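Local atomic coordinates of ORF99 (Acidianus Filamentous Virus 1, PDB entry 3DF6), a protein that is of unknown function but is heat- and acid-stable and related to the AcrID1 anti-CRISPR family, so it may counter host CRISPR-Cas immunity. Residues K12-F17 with L88-V93; E60-A65 with M70-V75. The protein carries 2 engineered substitutions. All coordinates share one frame; numbering follows the deposited sequence. Where two conformers were deposited one is given.

Overall arrangement
Contact 2 lies inside the loop that contact 1 closes: helix 3-18 comes first, then the hairpin of strands 56-64 and 69-80, and last strand 84-96. Contact 1 lays the helix along strand 84-96, while contact 2 pairs the two arms of the hairpin. Their centres are about 10 Å apart and they join the same antiparallel sheet, whose strand order is 25-34, 84-96, 69-80, 56-64, 47-53. Probable hydrogen bonds V93 N to K72 O and K91 O to F74 N link strands 84-96 and 69-80, and so join the two contacts in one antiparallel sheet with the N-terminal helix packed against it.

Contact 1 (K12-F17 with L88-V93); sequences KVVDLF and LSIKGV. With CA (calcium ion), chain J.
D15 OD1 binds a calcium ion at 2.3 Å on one side of helix 3-18, while two residues on, F17 meets G92 and V93 of the strand. The aspartate uses a single oxygen for the metal, and four waters also coordinate the ion. One of these, water 1, is also hydrogen-bonded to D15 OD2 at 2.7 Å, which ties the second oxygen to the hydration shell and fixes the turn of the carboxylate. The ion itself stands away from the strand. Across the contact the interaction is apolar. F17 CG is anti to the backbone N (chi1 163°), and this swings the ring to the strand. There G92 CA lies over one face, 3.7 Å from the centroid and displaced toward the rim, in a CH-pi contact; with no side chain on G92, the ring rests directly on the backbone. F17 CZ comes within 3.3 Å of V93 N, an amide whose probable hydrogen bond goes to K72 O. One turn earlier V14 CG2 meets I90 CG2 more loosely, at 4.3 Å. Helix and strand run almost parallel, 10° apart. F25 on strand 25-34 adds an edge-to-face contact to the F17 ring, L73 of strand 69-80 and L41 of helix 35-42 each touch both V14 and I90, and L9 of the second subunit packs against K12, V13 and L16.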
ATOM      1  N   LYS C  12      -9.577   3.829  -2.493  1.00 13.74           N
ATOM      2  CA  LYS C  12      -9.838   3.391  -1.133  1.00 13.82           C
ATOM      3  C   LYS C  12      -8.592   3.360  -0.227  1.00 13.56           C
ATOM      4  O   LYS C  12      -8.674   3.725   0.959  1.00 12.75           O
ATOM      5  CB  LYS C  12     -10.499   2.016  -1.159  1.00 14.37           C
ATOM      6  CG  LYS C  12     -10.910   1.477   0.204  1.00 18.57           C
ATOM      7  CD  LYS C  12     -11.934   2.375   0.924  1.00 25.72           C
ATOM      8  CE  LYS C  12     -12.480   1.651   2.156  1.00 27.79           C
ATOM      9  NZ  LYS C  12     -13.509   2.424   2.914  1.00 31.23           N
ATOM     10  N   VAL C  13      -7.465   2.888  -0.769  1.00 12.96           N
ATOM     11  CA  VAL C  13      -6.179   2.928  -0.054  1.00 13.23           C
ATOM     12  C   VAL C  13      -5.911   4.361   0.393  1.00 13.24           C
ATOM     13  O   VAL C  13      -5.587   4.600   1.566  1.00 13.56           O
ATOM     14  CB  VAL C  13      -4.997   2.344  -0.908  1.00 13.31           C
ATOM     15  CG1 VAL C  13      -3.599   2.690  -0.306  1.00 12.98           C
ATOM     16  CG2 VAL C  13      -5.139   0.814  -1.072  1.00 11.82           C
ATOM     17  N   VAL C  14      -6.066   5.311  -0.529  1.00 13.05           N
ATOM     18  CA  VAL C  14      -5.809   6.723  -0.226  1.00 13.64           C
ATOM     19  C   VAL C  14      -6.809   7.219   0.836  1.00 14.30           C
ATOM     20  O   VAL C  14      -6.414   7.868   1.817  1.00 13.60           O
ATOM     21  CB  VAL C  14      -5.774   7.606  -1.534  1.00 13.92           C
ATOM     22  CG1 VAL C  14      -5.743   9.105  -1.221  1.00 14.52           C
ATOM     23  CG2 VAL C  14      -4.581   7.229  -2.379  1.00 12.47           C
ATOM     24  N   ASP C  15      -8.088   6.874   0.661  1.00 13.95           N
ATOM     25  CA  ASP C  15      -9.088   7.191   1.673  1.00 14.89           C
ATOM     26  C   ASP C  15      -8.718   6.673   3.075  1.00 13.95           C
ATOM     27  O   ASP C  15      -8.840   7.407   4.053  1.00 13.20           O
ATOM     28  CB  ASP C  15     -10.455   6.647   1.267  1.00 15.01           C
ATOM     29  CG  ASP C  15     -11.059   7.428   0.129  1.00 18.85           C
ATOM     30  OD1 ASP C  15     -10.631   8.583  -0.084  1.00 20.87           O
ATOM     31  OD2 ASP C  15     -11.955   6.889  -0.556  1.00 24.71           O
ATOM     32  N   LEU C  16      -8.268   5.421   3.148  1.00 12.69           N
ATOM     33  CA  LEU C  16      -7.932   4.779   4.421  1.00 12.49           C
ATOM     34  C   LEU C  16      -6.688   5.422   5.042  1.00 12.02           C
ATOM     35  O   LEU C  16      -6.554   5.522   6.274  1.00 10.89           O
ATOM     36  CB  LEU C  16      -7.678   3.282   4.204  1.00 12.28           C
ATOM     37  CG  LEU C  16      -8.908   2.405   3.999  1.00 13.35           C
ATOM     38  CD1 LEU C  16      -8.457   1.059   3.422  1.00 14.85           C
ATOM     39  CD2 LEU C  16      -9.675   2.200   5.306  1.00 15.23           C
ATOM     40  N   PHE C  17      -5.780   5.835   4.176  1.00 11.80           N
ATOM     41  CA  PHE C  17      -4.607   6.587   4.576  1.00 13.48           C
ATOM     42  C   PHE C  17      -5.015   7.933   5.178  1.00 13.96           C
ATOM     43  O   PHE C  17      -4.558   8.285   6.276  1.00 13.70           O
ATOM     44  CB  PHE C  17      -3.627   6.756   3.391  1.00 13.66           C
ATOM     45  CG  PHE C  17      -2.597   7.837   3.607  1.00 14.05           C
ATOM     46  CD1 PHE C  17      -1.589   7.676   4.560  1.00 11.52           C
ATOM     47  CD2 PHE C  17      -2.660   9.024   2.879  1.00 12.70           C
ATOM     48  CE1 PHE C  17      -0.639   8.678   4.792  1.00 12.53           C
ATOM     49  CE2 PHE C  17      -1.708  10.044   3.088  1.00 12.89           C
ATOM     50  CZ  PHE C  17      -0.705   9.877   4.056  1.00 12.21           C
ATOM     51  N   LEU C  88       2.640   5.700 -11.660  1.00 12.25           N
ATOM     52  CA  LEU C  88       3.815   4.851 -11.486  1.00 12.07           C
ATOM     53  C   LEU C  88       4.117   4.562 -10.025  1.00 11.92           C
ATOM     54  O   LEU C  88       4.717   3.532  -9.699  1.00 11.54           O
ATOM     55  CB  LEU C  88       5.041   5.480 -12.153  1.00 12.25           C
ATOM     56  CG  LEU C  88       4.840   5.713 -13.661  1.00 12.66           C
ATOM     57  CD1 LEU C  88       5.955   6.628 -14.158  1.00 14.08           C
ATOM     58  CD2 LEU C  88       4.849   4.387 -14.394  1.00 14.00           C
ATOM     59  N   SER C  89       3.703   5.481  -9.163  1.00 12.59           N
ATOM     60  CA  SER C  89       3.883   5.348  -7.709  0.50 13.68           C
ATOM     61  C   SER C  89       2.902   6.250  -6.968  1.00 13.91           C
ATOM     62  O   SER C  89       2.492   7.302  -7.501  1.00 13.53           O
ATOM     63  CB  SER C  89       5.319   5.705  -7.306  0.50 13.78           C
ATOM     64  OG  SER C  89       5.543   5.419  -5.931  0.50 17.71           O
ATOM     65  N   ILE C  90       2.525   5.825  -5.758  1.00 14.33           N
ATOM     66  CA  ILE C  90       1.747   6.586  -4.813  1.00 15.32           C
ATOM     67  C   ILE C  90       2.410   6.353  -3.432  1.00 15.47           C
ATOM     68  O   ILE C  90       2.754   5.211  -3.091  1.00 14.45           O
ATOM     69  CB  ILE C  90       0.245   6.137  -4.760  1.00 15.60           C
ATOM     70  CG1 ILE C  90      -0.398   6.167  -6.152  1.00 15.98           C
ATOM     71  CG2 ILE C  90      -0.548   7.102  -3.840  1.00 16.76           C
ATOM     72  CD1 ILE C  90      -1.891   5.619  -6.241  1.00 16.51           C
ATOM     73  N   LYS C  91       2.606   7.428  -2.668  1.00 15.02           N
ATOM     74  CA  LYS C  91       3.209   7.351  -1.344  1.00 16.40           C
ATOM     75  C   LYS C  91       2.480   8.278  -0.386  1.00 15.98           C
ATOM     76  O   LYS C  91       2.196   9.440  -0.727  1.00 16.01           O
ATOM     77  CB  LYS C  91       4.689   7.715  -1.398  1.00 16.06           C
ATOM     78  CG  LYS C  91       5.438   7.648  -0.048  1.00 19.45           C
ATOM     79  CD  LYS C  91       6.928   7.976  -0.277  1.00 20.38           C
ATOM     80  CE  LYS C  91       7.748   8.026   1.016  1.00 23.20           C
ATOM     81  NZ  LYS C  91       7.539   6.801   1.854  1.00 26.60           N
ATOM     82  N   GLY C  92       2.178   7.753   0.803  1.00 14.58           N
ATOM     83  CA  GLY C  92       1.450   8.504   1.826  1.00 13.88           C
ATOM     84  C   GLY C  92       2.327   8.611   3.056  1.00 14.26           C
ATOM     85  O   GLY C  92       2.822   7.602   3.555  1.00 13.07           O
ATOM     86  N   VAL C  93       2.511   9.836   3.533  1.00 13.95           N
ATOM     87  CA  VAL C  93       3.425  10.149   4.628  1.00 15.55           C
ATOM     88  C   VAL C  93       2.672  10.991   5.670  1.00 14.90           C
ATOM     89  O   VAL C  93       1.811  11.793   5.317  1.00 14.09           O
ATOM     90  CB  VAL C  93       4.653  10.918   4.007  1.00 16.83           C
ATOM     91  CG1 VAL C  93       5.346  11.815   4.968  1.00 20.70           C
ATOM     92  CG2 VAL C  93       5.646   9.925   3.394  1.00 17.98           C
TER
HETATM   93 CA    CA J 102     -10.693  10.243  -1.656  1.00 37.53          CA
HETATM   94  O   HOH W   1     -12.785   8.793  -2.355  1.00 35.86           O
HETATM   95  O   HOH W   2      -8.936   8.831  -2.602  1.00 28.03           O
HETATM   96  O   HOH W   3      -9.260  12.245  -1.252  1.00 37.45           O
HETATM   97  O   HOH W   4     -12.052  11.236  -3.338  1.00 30.33           O

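Contact 2 (E60-A65 with M70-V75); sequences EYSYDA and MKKLFV. Engineered in segment 70-75: M70 (natural residue Ile).
With CG anti to the backbone N (chi1 178°) and an extended chain, E60 lies alongside F74, whose chi1 of -62° turns its ring to the same side. E60 CG comes within 3.4 Å of F74 CE1, meeting the ring obliquely, and the carboxylate and ring planes are 36° apart. E60 OE2 faces K72 NZ in a long salt bridge of 4.0 Å; the firmer partner of that ammonium is D95. S62 CB touches the selenium of M70, an engineered residue, at 3.8 Å on this same face. On the face carrying Y61, Y63, K71 and L73, the Y63 ring presents its edge to K71 O, and its CE2 lies 3.8 Å from L73 CB. Y61 CE2 meets V75 CG2 at 4.0 Å, again at the ring edge. Two hydrogen-bonded pairs join the antiparallel arms of this hairpin: Y61 and L73 exchange nearly straight bonds, whereas Y63 N to K71 O is more bent. Y63 OH goes to I42 O and K71 NZ to D20 and N94. The backbone bonds thus hold the strands in register, while these polar tips, with K72 on D95, bind the hairpin to its surroundings.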
ATOM      1  N   GLU C  60       2.767  16.548  -4.987  1.00 15.04           N
ATOM      2  CA  GLU C  60       2.690  16.393  -3.553  1.00 15.75           C
ATOM      3  C   GLU C  60       1.426  17.107  -3.089  1.00 14.91           C
ATOM      4  O   GLU C  60       1.297  18.307  -3.282  1.00 14.82           O
ATOM      5  CB  GLU C  60       3.918  17.026  -2.922  1.00 15.85           C
ATOM      6  CG  GLU C  60       3.936  16.976  -1.412  1.00 19.63           C
ATOM      7  CD  GLU C  60       5.124  17.762  -0.861  1.00 26.52           C
ATOM      8  OE1 GLU C  60       6.113  17.963  -1.610  1.00 26.77           O
ATOM      9  OE2 GLU C  60       5.067  18.189   0.302  1.00 27.50           O
ATOM     10  N   TYR C  61       0.502  16.357  -2.511  1.00 14.18           N
ATOM     11  CA  TYR C  61      -0.769  16.898  -2.035  1.00 13.86           C
ATOM     12  C   TYR C  61      -0.811  16.813  -0.524  1.00 13.97           C
ATOM     13  O   TYR C  61      -0.558  15.761   0.039  1.00 13.41           O
ATOM     14  CB  TYR C  61      -1.924  16.101  -2.610  1.00 14.36           C
ATOM     15  CG  TYR C  61      -1.908  16.035  -4.126  1.00 14.93           C
ATOM     16  CD1 TYR C  61      -2.264  17.149  -4.896  1.00 15.21           C
ATOM     17  CD2 TYR C  61      -1.538  14.872  -4.778  1.00 14.74           C
ATOM     18  CE1 TYR C  61      -2.249  17.089  -6.318  1.00 17.49           C
ATOM     19  CE2 TYR C  61      -1.530  14.793  -6.179  1.00 16.19           C
ATOM     20  CZ  TYR C  61      -1.882  15.897  -6.933  1.00 16.89           C
ATOM     21  OH  TYR C  61      -1.873  15.800  -8.307  1.00 19.61           O
ATOM     22  N   SER C  62      -1.149  17.924   0.124  1.00 14.07           N
ATOM     23  CA  SER C  62      -1.184  18.000   1.584  1.00 13.71           C
ATOM     24  C   SER C  62      -2.643  18.130   2.063  1.00 13.41           C
ATOM     25  O   SER C  62      -3.446  18.848   1.444  1.00 12.02           O
ATOM     26  CB  SER C  62      -0.320  19.188   2.053  1.00 14.03           C
ATOM     27  OG  SER C  62       1.033  18.989   1.623  1.00 17.03           O
ATOM     28  N   TYR C  63      -2.978  17.428   3.155  1.00 12.03           N
ATOM     29  CA  TYR C  63      -4.334  17.410   3.703  1.00 13.06           C
ATOM     30  C   TYR C  63      -4.225  17.686   5.201  1.00 14.35           C
ATOM     31  O   TYR C  63      -3.490  16.969   5.904  1.00 12.42           O
ATOM     32  CB  TYR C  63      -5.021  16.034   3.473  1.00 12.96           C
ATOM     33  CG  TYR C  63      -4.974  15.529   2.027  1.00 13.38           C
ATOM     34  CD1 TYR C  63      -6.101  15.629   1.199  1.00 15.82           C
ATOM     35  CD2 TYR C  63      -3.808  14.978   1.489  1.00 15.58           C
ATOM     36  CE1 TYR C  63      -6.069  15.179  -0.123  1.00 15.09           C
ATOM     37  CE2 TYR C  63      -3.766  14.526   0.168  1.00 15.76           C
ATOM     38  CZ  TYR C  63      -4.907  14.637  -0.625  1.00 15.10           C
ATOM     39  OH  TYR C  63      -4.877  14.188  -1.928  1.00 16.03           O
ATOM     40  N   ASP C  64      -4.928  18.713   5.685  1.00 15.74           N
ATOM     41  CA  ASP C  64      -4.941  19.021   7.123  1.00 18.84           C
ATOM     42  C   ASP C  64      -5.649  17.860   7.828  1.00 20.31           C
ATOM     43  O   ASP C  64      -6.776  17.544   7.501  1.00 20.23           O
ATOM     44  CB  ASP C  64      -5.717  20.312   7.408  1.00 19.19           C
ATOM     45  CG  ASP C  64      -5.184  21.512   6.649  0.80 22.54           C
ATOM     46  OD1 ASP C  64      -3.960  21.562   6.356  0.80 22.23           O
ATOM     47  OD2 ASP C  64      -6.013  22.422   6.359  0.80 26.67           O
ATOM     48  N   ALA C  65      -4.979  17.180   8.724  1.00 23.94           N
ATOM     49  CA  ALA C  65      -5.589  15.969   9.282  1.00 26.91           C
ATOM     50  C   ALA C  65      -6.268  16.233  10.606  1.00 28.89           C
ATOM     51  O   ALA C  65      -7.416  15.838  10.836  1.00 30.92           O
ATOM     52  CB  ALA C  65      -4.566  14.859   9.420  1.00 27.23           C
HETATM   53  N   MSE C  70      -0.565  16.491   9.603  1.00 18.60           N
HETATM   54  CA  MSE C  70      -0.820  16.669   8.194  1.00 20.96           C
HETATM   55  C   MSE C  70      -0.595  15.343   7.470  0.70 17.99           C
HETATM   56  O   MSE C  70       0.310  14.595   7.807  1.00 18.02           O
HETATM   57  CB  MSE C  70       0.111  17.749   7.665  0.70 20.09           C
HETATM   58  CG  MSE C  70       0.434  17.594   6.240  0.70 24.92           C
HETATM   59 SE   MSE C  70       1.107  19.233   5.590  0.70 37.22          SE
HETATM   60  CE  MSE C  70       3.001  18.913   5.709  0.70 35.22           C
ATOM     61  N   LYS C  71      -1.441  15.038   6.500  1.00 16.56           N
ATOM     62  CA  LYS C  71      -1.245  13.866   5.648  1.00 15.85           C
ATOM     63  C   LYS C  71      -0.708  14.370   4.326  1.00 15.94           C
ATOM     64  O   LYS C  71      -1.234  15.352   3.782  1.00 14.60           O
ATOM     65  CB  LYS C  71      -2.558  13.104   5.415  1.00 16.11           C
ATOM     66  CG  LYS C  71      -3.150  12.315   6.596  1.00 15.67           C
ATOM     67  CD  LYS C  71      -2.509  10.952   6.739  1.00 16.32           C
ATOM     68  CE  LYS C  71      -3.006  10.201   7.984  1.00 14.39           C
ATOM     69  NZ  LYS C  71      -2.251   8.920   8.034  1.00 12.86           N
ATOM     70  N   LYS C  72       0.350  13.736   3.826  1.00 15.25           N
ATOM     71  CA  LYS C  72       0.899  14.100   2.518  1.00 17.24           C
ATOM     72  C   LYS C  72       0.859  12.915   1.571  1.00 16.63           C
ATOM     73  O   LYS C  72       1.241  11.793   1.939  1.00 15.56           O
ATOM     74  CB  LYS C  72       2.329  14.612   2.617  1.00 17.57           C
ATOM     75  CG  LYS C  72       2.464  15.953   3.399  1.00 21.19           C
ATOM     76  CD  LYS C  72       3.941  16.406   3.344  1.00 22.70           C
ATOM     77  CE  LYS C  72       4.150  17.764   3.983  1.00 28.12           C
ATOM     78  NZ  LYS C  72       5.619  18.105   4.249  1.00 32.64           N
ATOM     79  N   LEU C  73       0.397  13.191   0.358  1.00 15.81           N
ATOM     80  CA  LEU C  73       0.268  12.190  -0.697  1.00 15.84           C
ATOM     81  C   LEU C  73       1.134  12.562  -1.895  1.00 15.81           C
ATOM     82  O   LEU C  73       1.009  13.650  -2.454  1.00 15.83           O
ATOM     83  CB  LEU C  73      -1.203  12.096  -1.135  1.00 15.27           C
ATOM     84  CG  LEU C  73      -1.520  10.947  -2.097  1.00 16.91           C
ATOM     85  CD1 LEU C  73      -1.541   9.593  -1.294  1.00 16.96           C
ATOM     86  CD2 LEU C  73      -2.810  11.197  -2.853  1.00 15.79           C
ATOM     87  N   PHE C  74       2.030  11.663  -2.287  1.00 15.90           N
ATOM     88  CA  PHE C  74       2.859  11.876  -3.462  1.00 15.57           C
ATOM     89  C   PHE C  74       2.382  10.940  -4.565  1.00 15.58           C
ATOM     90  O   PHE C  74       2.304   9.730  -4.350  1.00 14.83           O
ATOM     91  CB  PHE C  74       4.321  11.564  -3.136  1.00 15.63           C
ATOM     92  CG  PHE C  74       4.905  12.443  -2.087  1.00 16.56           C
ATOM     93  CD1 PHE C  74       5.637  13.565  -2.451  1.00 15.89           C
ATOM     94  CD2 PHE C  74       4.736  12.148  -0.724  1.00 18.17           C
ATOM     95  CE1 PHE C  74       6.201  14.399  -1.486  1.00 18.69           C
ATOM     96  CE2 PHE C  74       5.284  12.983   0.262  1.00 19.97           C
ATOM     97  CZ  PHE C  74       6.017  14.120  -0.127  1.00 18.89           C
ATOM     98  N   VAL C  75       2.075  11.495  -5.738  1.00 15.31           N
ATOM     99  CA  VAL C  75       1.620  10.701  -6.882  1.00 15.04           C
ATOM    100  C   VAL C  75       2.566  10.958  -8.040  1.00 15.12           C
ATOM    101  O   VAL C  75       2.723  12.089  -8.488  1.00 14.55           O
ATOM    102  CB  VAL C  75       0.152  11.036  -7.320  1.00 15.52           C
ATOM    103  CG1 VAL C  75      -0.293  10.122  -8.456  1.00 14.75           C
ATOM    104  CG2 VAL C  75      -0.816  10.908  -6.144  1.00 15.62           C
TER